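Local coordinates for tail spike protein gp49 (Pseudomonas phage LKA1, PDB 4RU4) that is a phage tailspike that acts as a lyase on the O-specific polysaccharide of Pseudomonas, probably helping the virus through the host cell envelope, at residues B[482-487]-B[508-513]; B[539-544]-B[597-602]. One frame throughout, in Å; residues are numbered along the deposited sequence.

Interaction 1. Residues B[482-487]-B[508-513]; sequences EYLIVE and APMRMP
Arg511 meets Glu487 and Ile485 on one face of the sheet formed by parallel strands 484-487 and 510-513. Its NH1 donates to Glu487 OE1 at 2.8 Å, a salt bridge. The carboxylate is met from above its plane, while OE1 lies nearly in the guanidinium plane; the two planes are 30° apart. Ile485 CD1 lies over one guanidinium face, 3.7 Å from Arg511 CZ and offset toward the rim. With CG anti to the backbone N (chi1 -175°), the Arg511 chain sets out alongside Ile485, the two side chains pointing the same way. A water donates to Glu487 OE2 and bonds weakly to Arg511 NH1.

Three backbone bonds join the strands in parallel register. Leu484 N donates to Pro509 O, Arg511 N to Leu484 O, and Val486 N to Arg511 O, each at 3.0 Å. This is the parallel pairing of successive coils in a beta-helix, here near the end of the pectin lyase-like part. On the face opposite Arg511, Leu484 CG packs against Met510 CG at 4.2 Å. Met512 CE, swung by chi3 (144°), meets Val486 CG2 at 3.9 Å.

Further out, Leu470 covers both Leu484 and Val486. Ser457 binds Glu487 OE2, which helps to hold the carboxylate. Arg511 NH2 bonds to Leu489 O of the second subunit and forms a salt bridge with Val602 OXT of its own chain.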
loop_
_atom_site.group_PDB
_atom_site.type_symbol
_atom_site.label_atom_id
_atom_site.label_comp_id
_atom_site.label_asym_id
_atom_site.label_seq_id
_atom_site.Cartn_x
_atom_site.Cartn_y
_atom_site.Cartn_z
ATOM N N GLU B 482 -11.324 4.604 -26.534
ATOM C CA GLU B 482 -11.770 5.871 -25.945
ATOM C C GLU B 482 -10.609 6.802 -25.627
ATOM O O GLU B 482 -10.782 8.016 -25.594
ATOM C CB GLU B 482 -12.595 5.641 -24.675
ATOM C CG GLU B 482 -13.944 4.988 -24.927
ATOM C CD GLU B 482 -14.673 4.598 -23.632
ATOM O OE1 GLU B 482 -14.066 4.635 -22.526
ATOM O OE2 GLU B 482 -15.869 4.247 -23.726
ATOM N N TYR B 483 -9.426 6.265 -25.360
ATOM C CA TYR B 483 -8.301 7.161 -25.068
ATOM C C TYR B 483 -6.963 6.485 -25.242
ATOM O O TYR B 483 -6.826 5.264 -25.084
ATOM C CB TYR B 483 -8.363 7.730 -23.632
ATOM C CG TYR B 483 -8.402 6.690 -22.511
ATOM C CD1 TYR B 483 -7.223 6.195 -21.945
ATOM C CD2 TYR B 483 -9.620 6.230 -22.008
ATOM C CE1 TYR B 483 -7.260 5.268 -20.903
ATOM C CE2 TYR B 483 -9.672 5.299 -20.984
ATOM C CZ TYR B 483 -8.487 4.833 -20.427
ATOM O OH TYR B 483 -8.537 3.930 -19.401
ATOM N N LEU B 484 -5.984 7.319 -25.548
ATOM C CA LEU B 484 -4.607 6.890 -25.672
ATOM C C LEU B 484 -3.769 8.028 -25.072
ATOM O O LEU B 484 -3.627 9.092 -25.665
ATOM C CB LEU B 484 -4.318 6.656 -27.155
ATOM C CG LEU B 484 -2.927 6.374 -27.679
ATOM C CD1 LEU B 484 -2.195 5.533 -26.676
ATOM C CD2 LEU B 484 -3.102 5.611 -29.020
ATOM N N ILE B 485 -3.237 7.802 -23.877
ATOM C CA ILE B 485 -2.682 8.898 -23.071
ATOM C C ILE B 485 -1.260 8.564 -22.640
ATOM O O ILE B 485 -1.011 7.484 -22.094
ATOM C CB ILE B 485 -3.574 9.143 -21.822
ATOM C CG1 ILE B 485 -4.895 9.761 -22.264
ATOM C CG2 ILE B 485 -2.860 10.051 -20.788
ATOM C CD1 ILE B 485 -6.003 9.736 -21.180
ATOM N N VAL B 486 -0.332 9.466 -22.947
ATOM C CA VAL B 486 1.035 9.446 -22.410
ATOM C C VAL B 486 1.288 10.790 -21.724
ATOM O O VAL B 486 1.155 11.816 -22.349
ATOM C CB VAL B 486 2.084 9.239 -23.546
ATOM C CG1 VAL B 486 3.507 9.314 -22.994
ATOM C CG2 VAL B 486 1.867 7.900 -24.216
ATOM N N GLU B 487 1.663 10.792 -20.440
ATOM C CA GLU B 487 1.719 12.035 -19.694
ATOM C C GLU B 487 2.616 11.935 -18.468
ATOM O O GLU B 487 2.736 10.871 -17.853
ATOM C CB GLU B 487 0.312 12.452 -19.220
ATOM C CG GLU B 487 -0.350 11.399 -18.286
ATOM C CD GLU B 487 -1.773 11.757 -17.861
ATOM O OE1 GLU B 487 -2.345 12.731 -18.424
ATOM O OE2 GLU B 487 -2.321 11.071 -16.953
ATOM N N ALA B 508 -7.301 7.191 -32.489
ATOM C CA ALA B 508 -7.858 7.307 -31.137
ATOM C C ALA B 508 -7.708 8.725 -30.595
ATOM O O ALA B 508 -6.793 9.440 -31.001
ATOM C CB ALA B 508 -7.126 6.336 -30.209
ATOM N N PRO B 509 -8.589 9.144 -29.671
ATOM C CA PRO B 509 -8.364 10.454 -29.038
ATOM C C PRO B 509 -7.079 10.375 -28.203
ATOM O O PRO B 509 -7.012 9.548 -27.295
ATOM C CB PRO B 509 -9.563 10.610 -28.111
ATOM C CG PRO B 509 -10.607 9.643 -28.646
ATOM C CD PRO B 509 -9.789 8.486 -29.135
ATOM N N MET B 510 -6.096 11.222 -28.508
ATOM C CA MET B 510 -4.785 11.148 -27.886
ATOM C C MET B 510 -4.507 12.323 -26.987
ATOM O O MET B 510 -4.928 13.434 -27.287
ATOM C CB MET B 510 -3.689 11.177 -28.954
ATOM C CG MET B 510 -3.598 9.929 -29.771
ATOM S SD MET B 510 -2.320 10.189 -31.012
ATOM C CE MET B 510 -2.451 8.616 -31.861
ATOM N N ARG B 511 -3.773 12.064 -25.904
ATOM C CA ARG B 511 -3.091 13.102 -25.142
ATOM C C ARG B 511 -1.590 12.786 -25.134
ATOM O O ARG B 511 -1.202 11.673 -24.769
ATOM C CB ARG B 511 -3.650 13.181 -23.707
ATOM C CG ARG B 511 -3.091 14.315 -22.885
ATOM C CD ARG B 511 -3.571 14.258 -21.434
ATOM N NE ARG B 511 -4.995 14.095 -21.341
ATOM C CZ ARG B 511 -5.627 13.384 -20.405
ATOM N NH1 ARG B 511 -4.988 12.789 -19.394
ATOM N NH2 ARG B 511 -6.936 13.318 -20.471
ATOM N N MET B 512 -0.760 13.729 -25.602
ATOM C CA MET B 512 0.695 13.533 -25.709
ATOM C C MET B 512 1.390 14.744 -25.091
ATOM O O MET B 512 0.840 15.856 -25.121
ATOM C CB MET B 512 1.143 13.356 -27.175
ATOM C CG MET B 512 0.560 12.111 -27.854
ATOM S SD MET B 512 1.376 10.620 -27.264
ATOM C CE MET B 512 0.018 9.451 -27.249
ATOM N N PRO B 513 2.579 14.533 -24.510
ATOM C CA PRO B 513 3.222 15.557 -23.669
ATOM C C PRO B 513 3.577 16.812 -24.459
ATOM O O PRO B 513 3.756 16.741 -25.680
ATOM C CB PRO B 513 4.520 14.877 -23.200
ATOM C CG PRO B 513 4.296 13.384 -23.396
ATOM C CD PRO B 513 3.349 13.271 -24.557
HETATM O O HOH W 1 -4.908 10.291 -17.278
#

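Interaction 2. Residues B[539-544]-B[597-602]; sequences IYPKAP and AGIYEV
Lys542 and Glu601 reach toward each other tip to tip. Lys542 NZ donates to Glu601 OE2 at 2.6 Å in a salt bridge, on the syn lone pair of the carboxylate. The Lys542 chain is extended beyond CG, which carries the ammonium across to the residue just past the end of strand 590-600. The other carboxylate oxygen, OE1, accepts from Met510 N, so both oxygens of Glu601 have a partner.

Tyr540 OH lies 3.0 Å from Ala597 O, but its hydrogen bond is to Pro513 O. Pro544 CB sits over the centre of the Tyr540 ring, 3.9 Å above the plane. Ile599 CD1 fills the bend of the loop. It lies 4.0 Å from Tyr540 CD1 and 3.9 Å from Pro541 CD, and it also meets Lys542 CG. Ile599 CG1 stands beside the backbone N (chi1 -59°) and touches Pro544 CA. Pro544 CG packs on Ala597 CB at 3.8 Å.

The loop 539-544 thus folds over the last strand of the chain, in the region of the C-terminal Ig-like domain. Phe536 meets the Tyr540 ring with the planes at about 80°. Met512 and Leu515 of strand 510-522 also touch Tyr540, and Leu498 of strand 497-501 packs against it.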
loop_
_atom_site.group_PDB
_atom_site.type_symbol
_atom_site.label_atom_id
_atom_site.label_comp_id
_atom_site.label_asym_id
_atom_site.label_seq_id
_atom_site.Cartn_x
_atom_site.Cartn_y
_atom_site.Cartn_z
ATOM N N ILE B 539 9.281 12.319 -30.906
ATOM C CA ILE B 539 8.483 12.245 -32.113
ATOM C C ILE B 539 7.022 11.909 -31.760
ATOM O O ILE B 539 6.752 10.918 -31.079
ATOM C CB ILE B 539 9.052 11.174 -33.068
ATOM C CG1 ILE B 539 10.490 11.532 -33.462
ATOM C CG2 ILE B 539 8.151 11.023 -34.295
ATOM C CD1 ILE B 539 11.292 10.360 -33.948
ATOM N N TYR B 540 6.089 12.733 -32.233
ATOM C CA TYR B 540 4.658 12.541 -31.985
ATOM C C TYR B 540 4.039 11.519 -32.957
ATOM O O TYR B 540 4.614 11.238 -34.010
ATOM C CB TYR B 540 3.916 13.891 -32.091
ATOM C CG TYR B 540 4.261 14.861 -30.984
ATOM C CD1 TYR B 540 3.584 14.816 -29.760
ATOM C CD2 TYR B 540 5.271 15.825 -31.159
ATOM C CE1 TYR B 540 3.899 15.691 -28.733
ATOM C CE2 TYR B 540 5.612 16.711 -30.130
ATOM C CZ TYR B 540 4.898 16.650 -28.917
ATOM O OH TYR B 540 5.211 17.523 -27.891
ATOM N N PRO B 541 2.869 10.943 -32.601
ATOM C CA PRO B 541 2.224 10.002 -33.532
ATOM C C PRO B 541 1.707 10.665 -34.800
ATOM O O PRO B 541 1.520 9.977 -35.796
ATOM C CB PRO B 541 1.042 9.425 -32.729
ATOM C CG PRO B 541 1.283 9.820 -31.289
ATOM C CD PRO B 541 2.151 11.060 -31.320
ATOM N N LYS B 542 1.479 11.977 -34.766
ATOM C CA LYS B 542 1.022 12.730 -35.937
ATOM C C LYS B 542 1.408 14.185 -35.673
ATOM O O LYS B 542 1.907 14.480 -34.595
ATOM C CB LYS B 542 -0.500 12.607 -36.097
ATOM C CG LYS B 542 -1.293 13.064 -34.856
ATOM C CD LYS B 542 -2.762 12.627 -34.967
ATOM C CE LYS B 542 -3.601 13.255 -33.873
ATOM N NZ LYS B 542 -5.058 12.946 -34.076
ATOM N N ALA B 543 1.201 15.083 -36.636
ATOM C CA ALA B 543 1.557 16.493 -36.422
ATOM C C ALA B 543 0.857 17.015 -35.175
ATOM O O ALA B 543 -0.344 16.857 -35.005
ATOM C CB ALA B 543 1.191 17.331 -37.604
ATOM N N PRO B 544 1.633 17.580 -34.257
ATOM C CA PRO B 544 1.028 18.051 -33.018
ATOM C C PRO B 544 0.373 19.423 -33.196
ATOM O O PRO B 544 0.534 20.075 -34.244
ATOM C CB PRO B 544 2.233 18.156 -32.084
ATOM C CG PRO B 544 3.401 18.480 -33.035
ATOM C CD PRO B 544 3.109 17.626 -34.231
ATOM N N ALA B 597 4.369 22.497 -28.539
ATOM C CA ALA B 597 3.708 21.462 -29.325
ATOM C C ALA B 597 3.133 20.441 -28.347
ATOM O O ALA B 597 3.762 20.139 -27.320
ATOM C CB ALA B 597 4.744 20.770 -30.275
ATOM N N GLY B 598 1.962 19.887 -28.660
ATOM C CA GLY B 598 1.395 18.839 -27.832
ATOM C C GLY B 598 0.157 18.286 -28.513
ATOM O O GLY B 598 -0.225 18.789 -29.574
ATOM N N ILE B 599 -0.434 17.225 -27.953
ATOM C CA ILE B 599 -1.681 16.730 -28.500
ATOM C C ILE B 599 -2.703 16.657 -27.363
ATOM O O ILE B 599 -2.406 16.127 -26.297
ATOM C CB ILE B 599 -1.505 15.400 -29.274
ATOM C CG1 ILE B 599 -0.503 15.572 -30.449
ATOM C CG2 ILE B 599 -2.856 14.939 -29.830
ATOM C CD1 ILE B 599 -0.091 14.221 -31.188
ATOM N N TYR B 600 -3.906 17.185 -27.589
ATOM C CA TYR B 600 -4.814 17.448 -26.481
ATOM C C TYR B 600 -6.237 17.105 -26.882
ATOM O O TYR B 600 -7.088 17.981 -26.899
ATOM C CB TYR B 600 -4.775 18.939 -26.093
ATOM C CG TYR B 600 -3.397 19.599 -26.110
ATOM C CD1 TYR B 600 -2.500 19.427 -25.068
ATOM C CD2 TYR B 600 -3.029 20.444 -27.155
ATOM C CE1 TYR B 600 -1.255 20.057 -25.081
ATOM C CE2 TYR B 600 -1.793 21.066 -27.184
ATOM C CZ TYR B 600 -0.910 20.882 -26.150
ATOM O OH TYR B 600 0.321 21.529 -26.203
ATOM N N GLU B 601 -6.496 15.831 -27.170
ATOM C CA GLU B 601 -7.789 15.425 -27.713
ATOM C C GLU B 601 -8.728 14.773 -26.684
ATOM O O GLU B 601 -9.877 14.473 -26.993
ATOM C CB GLU B 601 -7.564 14.476 -28.890
ATOM C CG GLU B 601 -6.819 15.134 -30.064
ATOM C CD GLU B 601 -6.445 14.139 -31.132
ATOM O OE1 GLU B 601 -6.569 12.923 -30.868
ATOM O OE2 GLU B 601 -6.013 14.571 -32.228
ATOM N N VAL B 602 -8.247 14.527 -25.470
ATOM C CA VAL B 602 -9.069 13.824 -24.496
ATOM C C VAL B 602 -8.645 14.241 -23.087
ATOM O O VAL B 602 -7.557 14.818 -22.893
ATOM C CB VAL B 602 -9.020 12.298 -24.724
ATOM C CG1 VAL B 602 -7.634 11.730 -24.431
ATOM C CG2 VAL B 602 -10.103 11.560 -23.905
ATOM O OXT VAL B 602 -9.397 14.037 -22.134
#

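In the fold
Interaction 1 closes before interaction 2 opens along the chain, yet their centres lie about 8 Å apart. Strand 510-522 connects them. It pairs in parallel with 484-487 and antiparallel with 590-600. It begins beside the last coil and continues into the C-terminal Ig-like region. The two contacts meet directly: Met510 O lies 2.9 Å from Glu601 N, a probable hydrogen bond. The C-terminal end of the chain thus folds back beside the last coils. Both contacts also touch the second subunit, so this junction between domains is also part of the trimer interface.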